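Local coordinates for venom allergen-like (VAL) 4 protein (Schistosoma mansoni, PDB 4P27) that binds lipids as an atypical SCP/TAPS protein of the CAP superfamily that lacks the prototypical CAP motifs, at residues S5-R19 against Q114-Y127. Residues are numbered along the deposited sequence; the frame is centred on the assembly and turned at random.
Sequences SEGQRAIYNFHKKVR and QMVWNTTEEIGCGY. With NAG (2-acetamido-2-deoxy-beta-D-glucopyranose), chain B.
The imidazole of His15 is clasped between two methyl groups: Ile123 CD1 sits squarely over one face, 3.5 Å from the ring centroid, and Met115 CE covers the opposite face, nearer the rim. In the ring plane, His15 ND1 donates to Ile11 O at 2.9 Å in an almost straight bond (172°), while NE2 is hydrogen-bonded to the hydroxyl of Tyr140; the ring illustrates how a buried polar group is held by hydrogen bonds at its edge and methyls on its faces. Met115, bent at its last torsion (chi3 73°), also brings CE to the edge of the Phe14 ring and, 3.7 Å away, to Val18 CG2.

At the guanidinium edge of Arg19, NH1 and NH2 both grip Trp117 O, from the same face of that carbonyl, and Arg19 NH2 also reaches Met115 O at 2.9 Å. Buried Arg19 thus bridges these carbonyls, where the chain leaves helix 110-115 ahead of glycosylated Asn118, to Thr37 O. The Tyr127 ring has Gln8 N at its edge, and Tyr127 OH lies 3.0 Å from Gly7 CA, beside the Ser5-Gln8 capping box. Gln8 NE2 bonds to Cys125 O at 3.1 Å, and Ile11 CG2 rests 3.5 Å from Cys125 SG, disulfide-linked to Cys138.

Over residues 6-19 and 122-127, helix and strand run 137° apart, nearer antiparallel, within the alpha-beta-alpha sandwich of the CAP fold, with helix 84-93 touching Ile11, Phe14 and Tyr127, strand 40-41 touching Gln8, and Tyr140 of strand 133-141 touching Ile123.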
loop_
_atom_site.group_PDB
_atom_site.type_symbol
_atom_site.label_atom_id
_atom_site.label_comp_id
_atom_site.label_asym_id
_atom_site.label_seq_id
_atom_site.Cartn_x
_atom_site.Cartn_y
_atom_site.Cartn_z
ATOM N N SER A 5 -10.059 3.698 13.964
ATOM C CA SER A 5 -9.655 5.071 14.260
ATOM C C SER A 5 -9.782 6.029 13.109
ATOM O O SER A 5 -9.888 5.649 11.936
ATOM C CB SER A 5 -8.221 5.092 14.799
ATOM O OG SER A 5 -7.284 5.089 13.734
ATOM N N GLU A 6 -9.817 7.308 13.462
ATOM C CA GLU A 6 -9.620 8.386 12.538
ATOM C C GLU A 6 -8.549 8.163 11.396
ATOM O O GLU A 6 -8.840 8.312 10.206
ATOM C CB GLU A 6 -9.112 9.576 13.421
ATOM C CG GLU A 6 -10.045 9.887 14.633
ATOM C CD GLU A 6 -11.411 10.384 14.164
ATOM O OE1 GLU A 6 -11.620 10.486 12.898
ATOM O OE2 GLU A 6 -12.255 10.654 15.028
ATOM N N GLY A 7 -7.303 7.909 11.790
ATOM C CA GLY A 7 -6.199 7.704 10.820
ATOM C C GLY A 7 -6.460 6.430 9.989
ATOM O O GLY A 7 -6.294 6.469 8.799
ATOM N N GLN A 8 -6.917 5.365 10.634
ATOM C CA GLN A 8 -7.058 4.094 9.995
ATOM C C GLN A 8 -8.065 4.264 8.890
ATOM O O GLN A 8 -7.841 3.812 7.753
ATOM C CB GLN A 8 -7.460 3.057 11.014
ATOM C CG GLN A 8 -6.276 2.581 11.913
ATOM C CD GLN A 8 -6.724 1.558 12.951
ATOM O OE1 GLN A 8 -7.902 1.535 13.357
ATOM N NE2 GLN A 8 -5.819 0.656 13.329
ATOM N N ARG A 9 -9.160 4.979 9.185
ATOM C CA ARG A 9 -10.211 5.120 8.219
ATOM C C ARG A 9 -9.731 5.928 7.008
ATOM O O ARG A 9 -9.948 5.562 5.869
ATOM C CB ARG A 9 -11.517 5.709 8.826
ATOM C CG ARG A 9 -12.570 6.106 7.768
ATOM C CD ARG A 9 -13.270 4.911 7.105
ATOM N NE ARG A 9 -13.767 3.977 8.132
ATOM C CZ ARG A 9 -14.269 2.747 7.941
ATOM N NH1 ARG A 9 -14.357 2.222 6.730
ATOM N NH2 ARG A 9 -14.649 2.027 9.002
ATOM N N ALA A 10 -9.029 7.021 7.267
ATOM C CA ALA A 10 -8.452 7.784 6.222
ATOM C C ALA A 10 -7.472 6.919 5.328
ATOM O O ALA A 10 -7.445 7.079 4.092
ATOM C CB ALA A 10 -7.705 8.966 6.876
ATOM N N ILE A 11 -6.641 6.070 5.959
ATOM C CA ILE A 11 -5.627 5.329 5.190
ATOM C C ILE A 11 -6.435 4.313 4.318
ATOM O O ILE A 11 -6.192 4.184 3.182
ATOM C CB ILE A 11 -4.688 4.610 6.131
ATOM C CG1 ILE A 11 -3.729 5.638 6.777
ATOM C CG2 ILE A 11 -3.894 3.495 5.364
ATOM C CD1 ILE A 11 -3.076 5.090 8.044
ATOM N N TYR A 12 -7.428 3.649 4.890
ATOM C CA TYR A 12 -8.300 2.687 4.177
ATOM C C TYR A 12 -9.000 3.307 2.988
ATOM O O TYR A 12 -8.916 2.783 1.830
ATOM C CB TYR A 12 -9.328 2.091 5.179
ATOM C CG TYR A 12 -10.137 0.917 4.664
ATOM C CD1 TYR A 12 -9.585 -0.002 3.704
ATOM C CD2 TYR A 12 -11.434 0.700 5.119
ATOM C CE1 TYR A 12 -10.315 -1.093 3.268
ATOM C CE2 TYR A 12 -12.221 -0.395 4.640
ATOM C CZ TYR A 12 -11.653 -1.272 3.715
ATOM O OH TYR A 12 -12.383 -2.346 3.239
ATOM N N ASN A 13 -9.601 4.485 3.202
ATOM C CA ASN A 13 -10.300 5.128 2.062
ATOM C C ASN A 13 -9.342 5.625 0.982
ATOM O O ASN A 13 -9.689 5.711 -0.193
ATOM C CB ASN A 13 -11.112 6.359 2.537
ATOM C CG ASN A 13 -12.350 5.997 3.389
ATOM O OD1 ASN A 13 -12.772 6.823 4.202
ATOM N ND2 ASN A 13 -12.866 4.787 3.280
ATOM N N PHE A 14 -8.190 6.118 1.386
ATOM C CA PHE A 14 -7.216 6.586 0.401
ATOM C C PHE A 14 -6.818 5.364 -0.497
ATOM O O PHE A 14 -6.743 5.489 -1.705
ATOM C CB PHE A 14 -5.968 7.136 1.138
ATOM C CG PHE A 14 -4.996 7.812 0.197
ATOM C CD1 PHE A 14 -4.048 7.056 -0.524
ATOM C CD2 PHE A 14 -5.003 9.187 0.026
ATOM C CE1 PHE A 14 -3.202 7.665 -1.415
ATOM C CE2 PHE A 14 -4.106 9.828 -0.849
ATOM C CZ PHE A 14 -3.214 9.068 -1.576
ATOM N N HIS A 15 -6.606 4.192 0.115
ATOM C CA HIS A 15 -6.290 2.993 -0.704
ATOM C C HIS A 15 -7.447 2.567 -1.619
ATOM O O HIS A 15 -7.243 2.314 -2.806
ATOM C CB HIS A 15 -5.946 1.797 0.199
ATOM C CG HIS A 15 -4.562 1.833 0.725
ATOM N ND1 HIS A 15 -4.216 2.580 1.832
ATOM C CD2 HIS A 15 -3.446 1.125 0.380
ATOM C CE1 HIS A 15 -2.929 2.385 2.109
ATOM N NE2 HIS A 15 -2.446 1.480 1.271
ATOM N N LYS A 16 -8.684 2.590 -1.113
ATOM C CA LYS A 16 -9.848 2.369 -1.977
ATOM C C LYS A 16 -9.902 3.323 -3.138
ATOM O O LYS A 16 -10.149 2.914 -4.250
ATOM C CB LYS A 16 -11.171 2.394 -1.162
ATOM C CG LYS A 16 -11.184 1.216 -0.250
ATOM C CD LYS A 16 -12.581 0.818 0.210
ATOM C CE LYS A 16 -12.981 1.648 1.405
ATOM N NZ LYS A 16 -14.273 1.059 1.899
ATOM N N LYS A 17 -9.649 4.601 -2.885
ATOM C CA LYS A 17 -9.726 5.600 -3.919
ATOM C C LYS A 17 -8.606 5.410 -4.993
ATOM O O LYS A 17 -8.872 5.569 -6.166
ATOM C CB LYS A 17 -9.486 7.000 -3.333
ATOM C CG LYS A 17 -9.980 8.069 -4.311
ATOM C CD LYS A 17 -9.008 9.198 -4.428
ATOM C CE LYS A 17 -9.433 10.154 -5.540
ATOM N NZ LYS A 17 -8.191 10.856 -5.990
ATOM N N VAL A 18 -7.342 5.207 -4.561
ATOM C CA VAL A 18 -6.239 4.890 -5.519
ATOM C C VAL A 18 -6.613 3.715 -6.476
ATOM O O VAL A 18 -6.455 3.772 -7.677
ATOM C CB VAL A 18 -4.972 4.550 -4.753
ATOM C CG1 VAL A 18 -3.849 3.951 -5.631
ATOM C CG2 VAL A 18 -4.492 5.829 -4.110
ATOM N N ARG A 19 -7.177 2.683 -5.929
ATOM C CA ARG A 19 -7.475 1.489 -6.689
ATOM C C ARG A 19 -8.651 1.757 -7.636
ATOM O O ARG A 19 -8.665 1.263 -8.764
ATOM C CB ARG A 19 -7.849 0.355 -5.677
ATOM C CG ARG A 19 -6.525 -0.213 -5.082
ATOM C CD ARG A 19 -6.774 -1.156 -3.932
ATOM N NE ARG A 19 -7.078 -2.546 -4.342
ATOM C CZ ARG A 19 -6.158 -3.456 -4.660
ATOM N NH1 ARG A 19 -6.550 -4.685 -4.909
ATOM N NH2 ARG A 19 -4.834 -3.174 -4.608
ATOM N N GLN A 114 2.482 -1.947 -4.470
ATOM C CA GLN A 114 1.743 -2.667 -3.476
ATOM C C GLN A 114 0.314 -2.086 -3.340
ATOM O O GLN A 114 -0.630 -2.857 -3.136
ATOM C CB GLN A 114 2.454 -2.579 -2.114
ATOM C CG GLN A 114 1.666 -3.288 -1.022
ATOM C CD GLN A 114 1.566 -4.836 -1.293
ATOM O OE1 GLN A 114 2.479 -5.575 -0.937
ATOM N NE2 GLN A 114 0.444 -5.308 -1.833
ATOM N N MET A 115 0.172 -0.744 -3.419
ATOM C CA MET A 115 -1.195 -0.154 -3.281
ATOM C C MET A 115 -2.103 -0.563 -4.422
ATOM O O MET A 115 -3.267 -0.708 -4.209
ATOM C CB MET A 115 -1.155 1.391 -3.250
ATOM C CG MET A 115 -0.541 1.938 -1.912
ATOM S SD MET A 115 -0.516 3.767 -1.968
ATOM C CE MET A 115 -2.196 4.084 -1.752
ATOM N N VAL A 116 -1.579 -0.778 -5.631
ATOM C CA VAL A 116 -2.442 -1.157 -6.756
ATOM C C VAL A 116 -2.329 -2.650 -7.130
ATOM O O VAL A 116 -2.750 -3.050 -8.191
ATOM C CB VAL A 116 -2.216 -0.286 -8.019
ATOM C CG1 VAL A 116 -2.655 1.183 -7.778
ATOM C CG2 VAL A 116 -0.774 -0.380 -8.573
ATOM N N TRP A 117 -1.890 -3.453 -6.171
ATOM C CA TRP A 117 -1.596 -4.858 -6.415
ATOM C C TRP A 117 -2.889 -5.573 -6.555
ATOM O O TRP A 117 -3.766 -5.555 -5.649
ATOM C CB TRP A 117 -0.699 -5.472 -5.307
ATOM C CG TRP A 117 -0.156 -6.778 -5.821
ATOM C CD1 TRP A 117 -0.644 -8.052 -5.564
ATOM C CD2 TRP A 117 0.961 -6.926 -6.699
ATOM N NE1 TRP A 117 0.126 -9.008 -6.279
ATOM C CE2 TRP A 117 1.110 -8.330 -6.976
ATOM C CE3 TRP A 117 1.849 -6.003 -7.307
ATOM C CZ2 TRP A 117 2.125 -8.831 -7.832
ATOM C CZ3 TRP A 117 2.888 -6.524 -8.130
ATOM C CH2 TRP A 117 2.982 -7.920 -8.365
ATOM N N ASN A 118 -3.078 -6.191 -7.709
ATOM C CA ASN A 118 -4.437 -6.727 -8.005
ATOM C C ASN A 118 -4.901 -7.915 -7.141
ATOM O O ASN A 118 -6.103 -8.019 -6.850
ATOM C CB ASN A 118 -4.570 -7.069 -9.498
ATOM C CG ASN A 118 -3.773 -8.314 -9.873
ATOM O OD1 ASN A 118 -2.742 -8.666 -9.229
ATOM N ND2 ASN A 118 -4.195 -8.953 -10.952
ATOM N N THR A 119 -3.996 -8.803 -6.699
ATOM C CA THR A 119 -4.481 -9.965 -5.871
ATOM C C THR A 119 -4.582 -9.651 -4.380
ATOM O O THR A 119 -5.117 -10.432 -3.603
ATOM C CB THR A 119 -3.537 -11.179 -5.930
ATOM O OG1 THR A 119 -2.198 -10.753 -5.737
ATOM C CG2 THR A 119 -3.589 -11.882 -7.390
ATOM N N THR A 120 -4.044 -8.508 -3.949
ATOM C CA THR A 120 -4.163 -8.148 -2.540
ATOM C C THR A 120 -5.641 -7.995 -2.126
ATOM O O THR A 120 -6.411 -7.281 -2.768
ATOM C CB THR A 120 -3.384 -6.810 -2.257
ATOM O OG1 THR A 120 -1.993 -6.999 -2.564
ATOM C CG2 THR A 120 -3.598 -6.409 -0.794
ATOM N N GLU A 121 -5.995 -8.547 -0.969
ATOM C CA GLU A 121 -7.367 -8.690 -0.570
ATOM C C GLU A 121 -7.580 -8.010 0.775
ATOM O O GLU A 121 -8.649 -7.452 1.039
ATOM C CB GLU A 121 -7.629 -10.187 -0.385
ATOM C CG GLU A 121 -9.033 -10.403 0.111
ATOM C CD GLU A 121 -9.750 -11.450 -0.697
ATOM O OE1 GLU A 121 -9.059 -12.311 -1.249
ATOM O OE2 GLU A 121 -10.986 -11.394 -0.791
ATOM N N GLU A 122 -6.621 -8.193 1.666
ATOM C CA GLU A 122 -6.729 -7.741 3.054
ATOM C C GLU A 122 -5.697 -6.643 3.261
ATOM O O GLU A 122 -4.516 -6.761 2.830
ATOM C CB GLU A 122 -6.436 -8.867 4.034
ATOM C CG GLU A 122 -7.125 -10.137 3.628
ATOM C CD GLU A 122 -8.203 -10.513 4.568
ATOM O OE1 GLU A 122 -8.944 -9.638 5.071
ATOM O OE2 GLU A 122 -8.266 -11.713 4.819
ATOM N N ILE A 123 -6.114 -5.620 3.969
ATOM C CA ILE A 123 -5.183 -4.577 4.407
ATOM C C ILE A 123 -5.394 -4.317 5.918
ATOM O O ILE A 123 -6.514 -4.321 6.401
ATOM C CB ILE A 123 -5.392 -3.324 3.574
ATOM C CG1 ILE A 123 -4.403 -2.217 4.009
ATOM C CG2 ILE A 123 -6.806 -2.807 3.767
ATOM C CD1 ILE A 123 -4.504 -0.951 3.152
ATOM N N GLY A 124 -4.354 -4.089 6.678
ATOM C CA GLY A 124 -4.564 -3.372 7.932
ATOM C C GLY A 124 -3.319 -2.575 8.321
ATOM O O GLY A 124 -2.205 -3.059 8.134
ATOM N N CYS A 125 -3.539 -1.378 8.879
ATOM C CA CYS A 125 -2.565 -0.358 9.062
ATOM C C CYS A 125 -2.612 0.107 10.515
ATOM O O CYS A 125 -3.677 0.046 11.177
ATOM C CB CYS A 125 -2.888 0.844 8.124
ATOM S SG CYS A 125 -2.827 0.306 6.362
ATOM N N GLY A 126 -1.471 0.625 10.976
ATOM C CA GLY A 126 -1.221 0.928 12.364
ATOM C C GLY A 126 -0.201 2.053 12.284
ATOM O O GLY A 126 0.678 2.098 11.353
ATOM N N TYR A 127 -0.301 2.994 13.218
ATOM C CA TYR A 127 0.672 4.086 13.220
ATOM C C TYR A 127 0.946 4.623 14.631
ATOM O O TYR A 127 0.144 4.399 15.504
ATOM C CB TYR A 127 0.269 5.178 12.292
ATOM C CG TYR A 127 -1.003 5.850 12.640
ATOM C CD1 TYR A 127 -1.036 7.005 13.530
ATOM C CD2 TYR A 127 -2.222 5.369 12.111
ATOM C CE1 TYR A 127 -2.277 7.649 13.833
ATOM C CE2 TYR A 127 -3.438 5.971 12.420
ATOM C CZ TYR A 127 -3.489 7.100 13.282
ATOM O OH TYR A 127 -4.763 7.616 13.474
HETATM C C1 NAG B . -3.809 -10.156 -11.481
HETATM C C2 NAG B . -4.896 -11.110 -12.002
HETATM C C3 NAG B . -4.340 -12.286 -12.745
HETATM C C4 NAG B . -3.390 -11.773 -13.789
HETATM C C5 NAG B . -2.269 -11.029 -13.098
HETATM C C6 NAG B . -1.229 -10.668 -14.124
HETATM C C7 NAG B . -6.711 -10.966 -10.482
HETATM C C8 NAG B . -7.411 -11.546 -9.316
HETATM N N2 NAG B . -5.714 -11.651 -10.962
HETATM O O3 NAG B . -5.412 -13.012 -13.332
HETATM O O4 NAG B . -2.875 -12.852 -14.507
HETATM O O5 NAG B . -2.804 -9.897 -12.440
HETATM O O6 NAG B . -0.209 -9.874 -13.572
HETATM O O7 NAG B . -7.056 -9.911 -10.920
#